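Local coordinates for glutamate--tRNA ligase (Methanothermobacter thermautotrophicus, PDB 3AII), which probably activates glutamate with ATP and transfers it to the acceptor end of tRNA, as a non-discriminating class I aminoacyl-tRNA synthetase, at residues Ala401-Phe406 and Val424-His429. Sequence-based numbering, arbitrary orientation. Where two conformers were deposited one is given.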
loop_
_atom_site.group_PDB
_atom_site.type_symbol
_atom_site.label_atom_id
_atom_site.label_comp_id
_atom_site.label_asym_id
_atom_site.label_seq_id
_atom_site.Cartn_x
_atom_site.Cartn_y
_atom_site.Cartn_z
ATOM N N ALA A 401 -23.221 -3.163 1.840
ATOM C CA ALA A 401 -23.097 -1.976 2.682
ATOM C C ALA A 401 -24.464 -1.361 3.017
ATOM O O ALA A 401 -25.257 -1.071 2.114
ATOM C CB ALA A 401 -22.200 -0.930 2.006
ATOM N N ARG A 402 -24.722 -1.131 4.304
ATOM C CA ARG A 402 -25.990 -0.541 4.749
ATOM C C ARG A 402 -26.109 0.889 4.233
ATOM O O ARG A 402 -25.112 1.615 4.181
ATOM C CB ARG A 402 -26.081 -0.543 6.283
ATOM C CG ARG A 402 -26.029 -1.940 6.885
ATOM C CD ARG A 402 -25.821 -1.898 8.403
ATOM N NE ARG A 402 -27.028 -1.514 9.129
ATOM C CZ ARG A 402 -27.886 -2.376 9.673
ATOM N NH1 ARG A 402 -28.959 -1.933 10.313
ATOM N NH2 ARG A 402 -27.672 -3.685 9.572
ATOM N N ARG A 403 -27.326 1.275 3.878
ATOM C CA ARG A 403 -27.580 2.584 3.279
ATOM C C ARG A 403 -28.149 3.592 4.268
ATOM O O ARG A 403 -29.093 3.293 5.002
ATOM C CB ARG A 403 -28.550 2.452 2.107
ATOM C CG ARG A 403 -28.017 1.627 0.940
ATOM C CD ARG A 403 -29.000 1.687 -0.228
ATOM N NE ARG A 403 -30.376 1.461 0.191
ATOM C CZ ARG A 403 -31.420 1.549 -0.631
ATOM N NH1 ARG A 403 -31.219 1.853 -1.904
ATOM N NH2 ARG A 403 -32.651 1.342 -0.192
ATOM N N TYR A 404 -27.588 4.805 4.254
ATOM C CA TYR A 404 -28.104 5.912 5.060
ATOM C C TYR A 404 -28.081 7.215 4.260
ATOM O O TYR A 404 -27.287 7.355 3.321
ATOM C CB TYR A 404 -27.254 6.089 6.323
ATOM C CG TYR A 404 -27.213 4.849 7.191
ATOM C CD1 TYR A 404 -28.192 4.624 8.153
ATOM C CD2 TYR A 404 -26.237 3.882 7.002
ATOM C CE1 TYR A 404 -28.172 3.475 8.938
ATOM C CE2 TYR A 404 -26.212 2.731 7.777
ATOM C CZ TYR A 404 -27.176 2.543 8.743
ATOM O OH TYR A 404 -27.140 1.384 9.495
ATOM N N PHE A 405 -28.916 8.173 4.666
ATOM C CA PHE A 405 -28.892 9.530 4.097
ATOM C C PHE A 405 -28.003 10.435 4.952
ATOM O O PHE A 405 -28.321 10.685 6.122
ATOM C CB PHE A 405 -30.302 10.140 4.064
ATOM C CG PHE A 405 -31.225 9.541 3.027
ATOM C CD1 PHE A 405 -30.719 8.925 1.887
ATOM C CD2 PHE A 405 -32.602 9.627 3.186
ATOM C CE1 PHE A 405 -31.586 8.378 0.927
ATOM C CE2 PHE A 405 -33.465 9.087 2.227
ATOM C CZ PHE A 405 -32.953 8.480 1.100
ATOM N N PHE A 406 -26.910 10.918 4.363
ATOM C CA PHE A 406 -26.049 11.930 4.964
ATOM C C PHE A 406 -26.138 13.160 4.080
ATOM O O PHE A 406 -25.820 13.097 2.901
ATOM C CB PHE A 406 -24.598 11.425 5.030
ATOM C CG PHE A 406 -23.567 12.509 5.311
ATOM C CD1 PHE A 406 -23.466 13.078 6.572
ATOM C CD2 PHE A 406 -22.692 12.925 4.314
ATOM C CE1 PHE A 406 -22.518 14.067 6.840
ATOM C CE2 PHE A 406 -21.731 13.906 4.566
ATOM C CZ PHE A 406 -21.644 14.477 5.825
ATOM N N VAL A 424 -42.046 7.417 6.166
ATOM C CA VAL A 424 -41.355 6.876 5.013
ATOM C C VAL A 424 -40.589 5.610 5.412
ATOM O O VAL A 424 -39.917 5.608 6.435
ATOM C CB VAL A 424 -40.349 7.916 4.480
ATOM C CG1 VAL A 424 -39.586 7.357 3.291
ATOM C CG2 VAL A 424 -41.069 9.223 4.113
ATOM N N GLU A 425 -40.694 4.536 4.624
ATOM C CA GLU A 425 -39.807 3.380 4.810
ATOM C C GLU A 425 -38.892 3.181 3.617
ATOM O O GLU A 425 -39.329 3.232 2.463
ATOM C CB GLU A 425 -40.571 2.064 5.059
ATOM C CG GLU A 425 -41.277 1.976 6.396
ATOM C CD GLU A 425 -41.524 0.530 6.877
ATOM O OE1 GLU A 425 -41.128 -0.445 6.197
ATOM O OE2 GLU A 425 -42.125 0.370 7.960
ATOM N N ARG A 426 -37.625 2.901 3.901
ATOM C CA ARG A 426 -36.651 2.650 2.858
ATOM C C ARG A 426 -35.687 1.556 3.320
ATOM O O ARG A 426 -35.143 1.628 4.427
ATOM C CB ARG A 426 -35.897 3.941 2.514
ATOM C CG ARG A 426 -34.817 3.765 1.440
ATOM C CD ARG A 426 -34.352 5.137 0.917
ATOM N NE ARG A 426 -33.372 5.014 -0.161
ATOM C CZ ARG A 426 -33.672 4.813 -1.443
ATOM N NH1 ARG A 426 -32.701 4.720 -2.345
ATOM N NH2 ARG A 426 -34.933 4.695 -1.825
ATOM N N PRO A 427 -35.474 0.520 2.494
ATOM C CA PRO A 427 -34.569 -0.549 2.922
ATOM C C PRO A 427 -33.168 -0.089 3.288
ATOM O O PRO A 427 -32.556 0.776 2.639
ATOM C CB PRO A 427 -34.484 -1.455 1.686
ATOM C CG PRO A 427 -35.811 -1.235 1.009
ATOM C CD PRO A 427 -36.093 0.221 1.192
ATOM N N LEU A 428 -32.639 -0.691 4.341
ATOM C CA LEU A 428 -31.220 -0.561 4.615
ATOM C C LEU A 428 -30.371 -1.153 3.490
ATOM O O LEU A 428 -29.290 -0.658 3.206
ATOM C CB LEU A 428 -30.886 -1.197 5.965
ATOM C CG LEU A 428 -31.293 -0.256 7.107
ATOM C CD1 LEU A 428 -31.696 -1.068 8.351
ATOM C CD2 LEU A 428 -30.128 0.670 7.455
ATOM N N HIS A 429 -30.857 -2.218 2.860
ATOM C CA HIS A 429 -30.209 -2.725 1.655
ATOM C C HIS A 429 -31.216 -3.529 0.843
ATOM O O HIS A 429 -31.770 -4.496 1.347
ATOM C CB HIS A 429 -29.003 -3.602 1.986
ATOM C CG HIS A 429 -28.121 -3.824 0.807
ATOM N ND1 HIS A 429 -28.519 -4.568 -0.281
ATOM C CD2 HIS A 429 -26.886 -3.352 0.514
ATOM C CE1 HIS A 429 -27.555 -4.569 -1.185
ATOM N NE2 HIS A 429 -26.554 -3.841 -0.725
#
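Arg403 ties strand 402-408 to the end of strand 422-427, its N bonding Leu428 O (2.8 Å) just past that strand; the two segments run roughly antiparallel, with no other backbone hydrogen bond between them. Its side chain folds along the 424-429 backbone. CB and CG pass close to Leu428 O, CG at 3.5 Å, CD is farther from it, and a bend at chi3 (-47°) places the guanidinium beside the Pro427 carbonyl. NH2 gives a nearly straight bond to a lone pair of Pro427 O (2.9 Å), the acceptor lying in the guanidinium plane, while NE adds a weak one. Arg438 NH2 also donates to this oxygen, which thus takes three N-H groups from two arginines. One guanidinium face lies on that of Arg426, the planes 21° apart, the centres 4.0 Å apart and the overlap offset toward the rim, which brings the two NH1 atoms, both donors, within 3.3 Å. Salt bridges from Arg426 to Asp462 and Glu532 probably offset this like-charge pairing. The extended Arg426 chain also sets CD against Phe405 CZ (3.6 Å). An alanine in place of Arg426 removes the stacking guanidinium and both salt bridges, and would probably leave Arg403 and Phe405 less firmly packed. Leu428 CD2 meets the Tyr404 ring and hydroxyl and CD1 packs on Arg402 NH1; Arg402 NE bonds Tyr404 OH (2.9 Å), and Glu522 takes both Arg402 NH1 and Tyr404 OH. Within the anticodon-binding region, the contact joins strand 402-408, flanked by 511-516 and 528-531 in one β-barrel, to the antiparallel pair 422-427/437-442, whose Val424 and Arg426 reach the other barrel at Trp493 and Asp462.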